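Side-chain contact in cucumber basic protein (Cucumis sativus, PDB 2CBP), which binds a single type 1 (blue) copper ion and, as a phytocyanin, probably serves as an electron carrier: residues D28-N33 with S75-N80. Sequence-based numbering, arbitrary orientation. Where two conformers were deposited one is given.
Sequences DILLFN and SYFICN. With CU (copper (II) ion), chain B.
Phe32 drives the edge of its ring against one face of Phe77. Its CZ stands 3.9 Å from Phe77 CG and 4.1 Å from Phe77 CD2, so the touch falls near the rim of the Phe77 ring and not over its middle. With centroids 5.3 Å apart and planes inclined at 53°, the pair is an edge-to-face stack tilted well short of perpendicular. CB of each residue already heads toward the other strand; chi1 (-64° in Phe32, -50° in Phe77), with CG anti to the carbonyl carbon, then extends each ring into the gap, where the side chains cross at about a right angle. Leu30, two residues before Phe32 and thus on the same side of its strand, adds a second touch: its CD1 lies 3.8 Å from Phe77 CE1, approaching that ring obliquely. The closest CA atoms, those of Leu30 and Phe77, are 10.6 Å apart, a spacing bridged by side chains alone and expected of facing sheets. All three residues are buried, and the contact is wholly apolar. Cys79 binds copper through SG at 2.2 Å, joined by His39, His84 and Met89; with the Phe32 side chain about 7 Å from that of Met89, the pair lies in the core next to this site. This is the interior of the cupredoxin-type beta-sandwich: strand 29-33 lies between 2-4 and 65-69, strand 73-78 between 41-44 and 90-95. Trp11 makes another edge-to-face pair with Phe32, while the Phe77 side chain also touches Val43 and Ile91 of the adjacent strands.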
loop_
_atom_site.group_PDB
_atom_site.type_symbol
_atom_site.label_atom_id
_atom_site.label_comp_id
_atom_site.label_asym_id
_atom_site.label_seq_id
_atom_site.Cartn_x
_atom_site.Cartn_y
_atom_site.Cartn_z
ATOM N N ASP A 28 4.885 -13.019 -2.721
ATOM C CA ASP A 28 5.877 -12.024 -2.242
ATOM C C ASP A 28 5.159 -11.274 -1.094
ATOM O O ASP A 28 3.920 -11.280 -0.983
ATOM C CB ASP A 28 6.377 -11.114 -3.325
ATOM C CG ASP A 28 7.424 -11.666 -4.255
ATOM O OD1 ASP A 28 7.896 -12.823 -3.992
ATOM O OD2 ASP A 28 7.842 -11.030 -5.229
ATOM N N ILE A 29 5.959 -10.659 -0.248
ATOM C CA ILE A 29 5.501 -9.897 0.901
ATOM C C ILE A 29 5.935 -8.430 0.818
ATOM O O ILE A 29 7.079 -8.102 0.516
ATOM C CB ILE A 29 6.059 -10.453 2.222
ATOM C CG1 ILE A 29 5.537 -11.867 2.399
ATOM C CG2 ILE A 29 5.654 -9.600 3.413
ATOM C CD1 ILE A 29 6.293 -12.704 3.430
ATOM N N LEU A 30 4.954 -7.570 1.117
ATOM C CA LEU A 30 5.191 -6.132 1.167
ATOM C C LEU A 30 5.208 -5.811 2.686
ATOM O O LEU A 30 4.280 -6.234 3.386
ATOM C CB LEU A 30 4.154 -5.272 0.497
ATOM C CG LEU A 30 3.951 -5.436 -1.003
ATOM C CD1 LEU A 30 3.097 -4.307 -1.507
ATOM C CD2 LEU A 30 5.254 -5.511 -1.733
ATOM N N LEU A 31 6.255 -5.145 3.075
ATOM C CA LEU A 31 6.439 -4.736 4.487
ATOM C C LEU A 31 6.286 -3.215 4.578
ATOM O O LEU A 31 7.039 -2.465 3.962
ATOM C CB LEU A 31 7.783 -5.206 4.985
ATOM C CG LEU A 31 8.049 -5.129 6.487
ATOM C CD1 LEU A 31 9.027 -6.221 6.837
ATOM C CD2 LEU A 31 8.547 -3.775 6.919
ATOM N N PHE A 32 5.305 -2.816 5.374
ATOM C CA PHE A 32 4.939 -1.423 5.591
ATOM C C PHE A 32 5.323 -0.940 6.991
ATOM O O PHE A 32 4.752 -1.440 7.965
ATOM C CB PHE A 32 3.409 -1.247 5.420
ATOM C CG PHE A 32 2.832 -1.512 4.058
ATOM C CD1 PHE A 32 2.542 -2.798 3.638
ATOM C CD2 PHE A 32 2.559 -0.437 3.195
ATOM C CE1 PHE A 32 2.015 -3.046 2.369
ATOM C CE2 PHE A 32 2.015 -0.658 1.925
ATOM C CZ PHE A 32 1.742 -1.973 1.530
ATOM N N ASN A 33 6.228 0.023 6.993
ATOM C CA ASN A 33 6.708 0.640 8.233
ATOM C C ASN A 33 6.197 2.083 8.357
ATOM O O ASN A 33 6.479 2.884 7.437
ATOM C CB ASN A 33 8.235 0.689 8.298
ATOM C CG ASN A 33 8.925 -0.653 8.401
ATOM O OD1 ASN A 33 8.538 -1.516 9.194
ATOM N ND2 ASN A 33 9.964 -0.780 7.606
ATOM N N SER A 75 -3.026 -5.628 -6.845
ATOM C CA SER A 75 -3.275 -5.220 -5.463
ATOM C C SER A 75 -3.073 -3.694 -5.412
ATOM O O SER A 75 -2.143 -3.189 -6.047
ATOM C CB SER A 75 -2.421 -5.890 -4.404
ATOM O OG SER A 75 -2.786 -7.256 -4.299
ATOM N N TYR A 76 -3.947 -3.045 -4.670
ATOM C CA TYR A 76 -3.975 -1.604 -4.466
ATOM C C TYR A 76 -4.056 -1.294 -2.963
ATOM O O TYR A 76 -4.869 -1.881 -2.239
ATOM C CB TYR A 76 -5.191 -1.012 -5.217
ATOM C CG TYR A 76 -5.180 -1.291 -6.716
ATOM C CD1 TYR A 76 -4.462 -0.462 -7.584
ATOM C CD2 TYR A 76 -5.884 -2.364 -7.244
ATOM C CE1 TYR A 76 -4.433 -0.706 -8.956
ATOM C CE2 TYR A 76 -5.877 -2.621 -8.625
ATOM C CZ TYR A 76 -5.162 -1.791 -9.466
ATOM O OH TYR A 76 -5.175 -2.065 -10.808
ATOM N N PHE A 77 -3.182 -0.389 -2.564
ATOM C CA PHE A 77 -3.073 0.047 -1.166
ATOM C C PHE A 77 -3.057 1.583 -1.105
ATOM O O PHE A 77 -2.402 2.284 -1.882
ATOM C CB PHE A 77 -1.792 -0.477 -0.452
ATOM C CG PHE A 77 -1.560 -1.945 -0.603
ATOM C CD1 PHE A 77 -0.869 -2.417 -1.740
ATOM C CD2 PHE A 77 -2.045 -2.839 0.329
ATOM C CE1 PHE A 77 -0.684 -3.789 -1.921
ATOM C CE2 PHE A 77 -1.867 -4.230 0.171
ATOM C CZ PHE A 77 -1.182 -4.671 -0.973
ATOM N N ILE A 78 -3.785 2.056 -0.080
ATOM C CA ILE A 78 -3.809 3.505 0.151
ATOM C C ILE A 78 -3.736 3.736 1.679
ATOM O O ILE A 78 -3.938 2.801 2.452
ATOM C CB ILE A 78 -5.059 4.209 -0.366
ATOM C CG1 ILE A 78 -6.268 3.794 0.452
ATOM C CG2 ILE A 78 -5.327 3.959 -1.840
ATOM C CD1 ILE A 78 -7.602 4.455 0.087
ATOM N N CYS A 79 -3.449 4.971 2.010
ATOM C CA CYS A 79 -3.459 5.416 3.433
ATOM C C CYS A 79 -4.779 6.244 3.434
ATOM O O CYS A 79 -4.837 7.111 2.527
ATOM C CB CYS A 79 -2.285 6.214 3.887
ATOM S SG CYS A 79 -2.552 7.060 5.472
ATOM N N ASN A 80 -5.717 5.963 4.303
ATOM C CA ASN A 80 -6.970 6.738 4.254
ATOM C C ASN A 80 -7.126 7.849 5.281
ATOM O O ASN A 80 -8.267 8.369 5.414
ATOM C CB ASN A 80 -8.206 5.882 4.049
ATOM C CG ASN A 80 -8.700 5.176 5.290
ATOM O OD1 ASN A 80 -8.117 5.326 6.368
ATOM N ND2 ASN A 80 -9.770 4.425 5.091
HETATM CU CU CU B . -0.855 8.365 5.724
#